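Local coordinates for esterase (Xanthomonas oryzae pv. oryzae, PDB 3H2G), which hydrolyses ester bonds as a virulence factor that degrades rice cell walls, and probably has an alpha/beta-hydrolase fold, at residues Glu59-Ser64 and Lys130-Tyr135. Residues are numbered along the deposited sequence; the frame is centred on the assembly and turned at random.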
ATOM      1  N   GLU A  59      21.235  -3.000   3.812  1.00 10.43           N
ATOM      2  CA  GLU A  59      21.767  -4.215   4.416  1.00 11.61           C
ATOM      3  C   GLU A  59      20.849  -5.402   4.121  1.00 11.95           C
ATOM      4  O   GLU A  59      19.675  -5.226   3.804  1.00 12.06           O
ATOM      5  CB  GLU A  59      21.905  -4.039   5.935  1.00 11.49           C
ATOM      6  CG  GLU A  59      20.596  -4.174   6.708  1.00  9.75           C
ATOM      7  CD  GLU A  59      19.778  -2.895   6.756  1.00  9.17           C
ATOM      8  OE1 GLU A  59      19.809  -2.107   5.785  1.00  9.98           O
ATOM      9  OE2 GLU A  59      19.083  -2.688   7.770  1.00  7.73           O
ATOM     10  N   PRO A  60      21.377  -6.630   4.215  1.00 13.62           N
ATOM     11  CA  PRO A  60      20.527  -7.793   3.941  1.00 11.99           C
ATOM     12  C   PRO A  60      19.360  -7.935   4.916  1.00 11.17           C
ATOM     13  O   PRO A  60      19.485  -7.665   6.116  1.00  8.51           O
ATOM     14  CB  PRO A  60      21.506  -8.969   4.009  1.00 13.82           C
ATOM     15  CG  PRO A  60      22.601  -8.466   4.896  1.00 16.77           C
ATOM     16  CD  PRO A  60      22.771  -7.040   4.451  1.00 13.74           C
ATOM     17  N   ALA A  61      18.221  -8.352   4.376  1.00  8.14           N
ATOM     18  CA  ALA A  61      17.005  -8.548   5.157  1.00  8.05           C
ATOM     19  C   ALA A  61      16.141  -9.553   4.408  1.00  7.08           C
ATOM     20  O   ALA A  61      16.438  -9.898   3.265  1.00  7.58           O
ATOM     21  CB  ALA A  61      16.262  -7.227   5.303  1.00  6.73           C
ATOM     22  N   THR A  62      15.083 -10.033   5.053  1.00  7.86           N
ATOM     23  CA  THR A  62      14.177 -10.981   4.413  1.00  7.17           C
ATOM     24  C   THR A  62      12.764 -10.422   4.489  1.00  7.88           C
ATOM     25  O   THR A  62      12.489  -9.503   5.265  1.00  9.07           O
ATOM     26  CB  THR A  62      14.182 -12.357   5.112  1.00  8.68           C
ATOM     27  OG1 THR A  62      13.642 -12.221   6.432  1.00 12.19           O
ATOM     28  CG2 THR A  62      15.598 -12.912   5.196  1.00  9.70           C
ATOM     29  N   ALA A  63      11.877 -10.983   3.677  1.00  6.51           N
ATOM     30  CA  ALA A  63      10.483 -10.565   3.643  1.00  6.52           C
ATOM     31  C   ALA A  63       9.647 -11.707   3.091  1.00  5.99           C
ATOM     32  O   ALA A  63      10.180 -12.662   2.521  1.00  5.93           O
ATOM     33  CB  ALA A  63      10.321  -9.323   2.764  1.00  4.43           C
ATOM     34  N   SER A  64       8.335 -11.612   3.267  1.00  5.96           N
ATOM     35  CA  SER A  64       7.434 -12.636   2.767  1.00  5.64           C
ATOM     36  C   SER A  64       6.503 -11.999   1.741  1.00  6.19           C
ATOM     37  O   SER A  64       6.479 -10.776   1.589  1.00  6.23           O
ATOM     38  CB  SER A  64       6.635 -13.255   3.922  1.00  5.60           C
ATOM     39  OG  SER A  64       5.908 -12.274   4.647  1.00  6.15           O
ATOM     40  N   LYS A 130       6.594 -12.684   7.575  1.00  8.29           N
ATOM     41  CA  LYS A 130       7.746 -13.476   8.005  1.00  9.49           C
ATOM     42  C   LYS A 130       9.079 -12.724   7.944  1.00 10.68           C
ATOM     43  O   LYS A 130      10.139 -13.321   8.136  1.00 12.93           O
ATOM     44  CB  LYS A 130       7.851 -14.744   7.158  1.00  8.56           C
ATOM     45  CG  LYS A 130       6.691 -15.711   7.312  1.00 10.71           C
ATOM     46  CD  LYS A 130       6.916 -16.937   6.434  1.00 13.31           C
ATOM     47  CE  LYS A 130       5.790 -17.945   6.564  1.00 17.34           C
ATOM     48  NZ  LYS A 130       6.038 -19.147   5.708  1.00 17.54           N
ATOM     49  N   SER A 131       9.031 -11.423   7.687  1.00  8.82           N
ATOM     50  CA  SER A 131      10.250 -10.624   7.594  1.00  8.78           C
ATOM     51  C   SER A 131      11.046 -10.602   8.897  1.00  8.72           C
ATOM     52  O   SER A 131      10.472 -10.621   9.988  1.00  8.84           O
ATOM     53  CB  SER A 131       9.910  -9.190   7.190  1.00  6.91           C
ATOM     54  OG  SER A 131      11.065  -8.369   7.214  1.00  6.49           O
ATOM     55  N   ASN A 132      12.370 -10.559   8.780  1.00  7.55           N
ATOM     56  CA  ASN A 132      13.223 -10.518   9.961  1.00  9.03           C
ATOM     57  C   ASN A 132      13.544  -9.093  10.411  1.00  8.03           C
ATOM     58  O   ASN A 132      14.308  -8.898  11.355  1.00  7.49           O
ATOM     59  CB  ASN A 132      14.531 -11.293   9.717  1.00  9.11           C
ATOM     60  CG  ASN A 132      15.396 -10.685   8.620  1.00 12.95           C
ATOM     61  OD1 ASN A 132      15.038  -9.679   7.997  1.00 11.79           O
ATOM     62  ND2 ASN A 132      16.553 -11.304   8.379  1.00 11.78           N
ATOM     63  N   TYR A 133      12.955  -8.097   9.754  1.00  8.24           N
ATOM     64  CA  TYR A 133      13.222  -6.706  10.125  1.00  7.61           C
ATOM     65  C   TYR A 133      12.568  -6.354  11.466  1.00  8.59           C
ATOM     66  O   TYR A 133      11.420  -6.711  11.721  1.00  7.44           O
ATOM     67  CB  TYR A 133      12.736  -5.755   9.024  1.00  6.23           C
ATOM     68  CG  TYR A 133      13.747  -4.679   8.677  1.00  7.41           C
ATOM     69  CD1 TYR A 133      15.025  -5.017   8.222  1.00  9.11           C
ATOM     70  CD2 TYR A 133      13.433  -3.326   8.814  1.00  7.43           C
ATOM     71  CE1 TYR A 133      15.965  -4.033   7.912  1.00  8.11           C
ATOM     72  CE2 TYR A 133      14.365  -2.333   8.508  1.00  8.88           C
ATOM     73  CZ  TYR A 133      15.629  -2.694   8.059  1.00  9.14           C
ATOM     74  OH  TYR A 133      16.553  -1.720   7.768  1.00  8.95           O
ATOM     75  N   ALA A 134      13.312  -5.640  12.310  1.00  7.95           N
ATOM     76  CA  ALA A 134      12.849  -5.262  13.647  1.00  9.62           C
ATOM     77  C   ALA A 134      11.662  -4.307  13.722  1.00  8.21           C
ATOM     78  O   ALA A 134      11.010  -4.207  14.762  1.00  7.38           O
ATOM     79  CB  ALA A 134      14.020  -4.695  14.450  1.00 11.20           C
ATOM     80  N   TYR A 135      11.386  -3.589  12.639  1.00  6.95           N
ATOM     81  CA  TYR A 135      10.256  -2.662  12.617  1.00  5.97           C
ATOM     82  C   TYR A 135       9.762  -2.548  11.185  1.00  4.67           C
ATOM     83  O   TYR A 135      10.392  -3.075  10.271  1.00  5.88           O
ATOM     84  CB  TYR A 135      10.676  -1.268  13.109  1.00  6.24           C
ATOM     85  CG  TYR A 135      11.735  -0.604  12.250  1.00  6.89           C
ATOM     86  CD1 TYR A 135      13.091  -0.888  12.431  1.00  8.63           C
ATOM     87  CD2 TYR A 135      11.380   0.288  11.234  1.00  6.91           C
ATOM     88  CE1 TYR A 135      14.067  -0.302  11.620  1.00  7.54           C
ATOM     89  CE2 TYR A 135      12.346   0.878  10.418  1.00  8.59           C
ATOM     90  CZ  TYR A 135      13.685   0.577  10.615  1.00  8.41           C
ATOM     91  OH  TYR A 135      14.636   1.145   9.795  1.00  7.07           O
TER
HETATM   92  O   HOH W   1      12.623 -14.172   7.895  1.00 28.64           O
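Side chains stand in for a beta-strand partner at Thr62: the backbone N of Thr62 donates to Asn132 OD1 (3.0 Å) and Thr62 O accepts from Ser131 OG (2.7 Å), although 130-135 is irregular loop. Asparagine offers a backbone-like carbonyl; with CG between the backbone N and the carbonyl carbon of Asn132 (chi1 64°), the side chain folds back and OD1 and the backbone N both face Thr62, whose N-H meets OD1 from above the amide plane. The threonine hydroxyl OG1 accepts a weak bond from Asn132 N and shares a water with Lys130 O. Serine suits 131 by its short hydroxyl, which also accepts from Tyr133 N, forming an ST turn, and from Gly127 N; Ser131 CB packs 3.8 Å from Ala63 CA. Tyr133 is long enough to lay CD1 3.9 Å from small Ala61 CB and still bring OH to Glu59 OE2 (2.7 Å), on the syn side, somewhat out of the carboxylate plane; Val56 N also bonds this OH. Ser64 OG, hydrogen-bonded to Asp124 OD2, also accepts the nearly straight bond from Lys130 N (3.0 Å). The loop, running from strand 119-123 to helix 141-162, thus flanks the start of strand 60-71, which pairs here with strand 43-54.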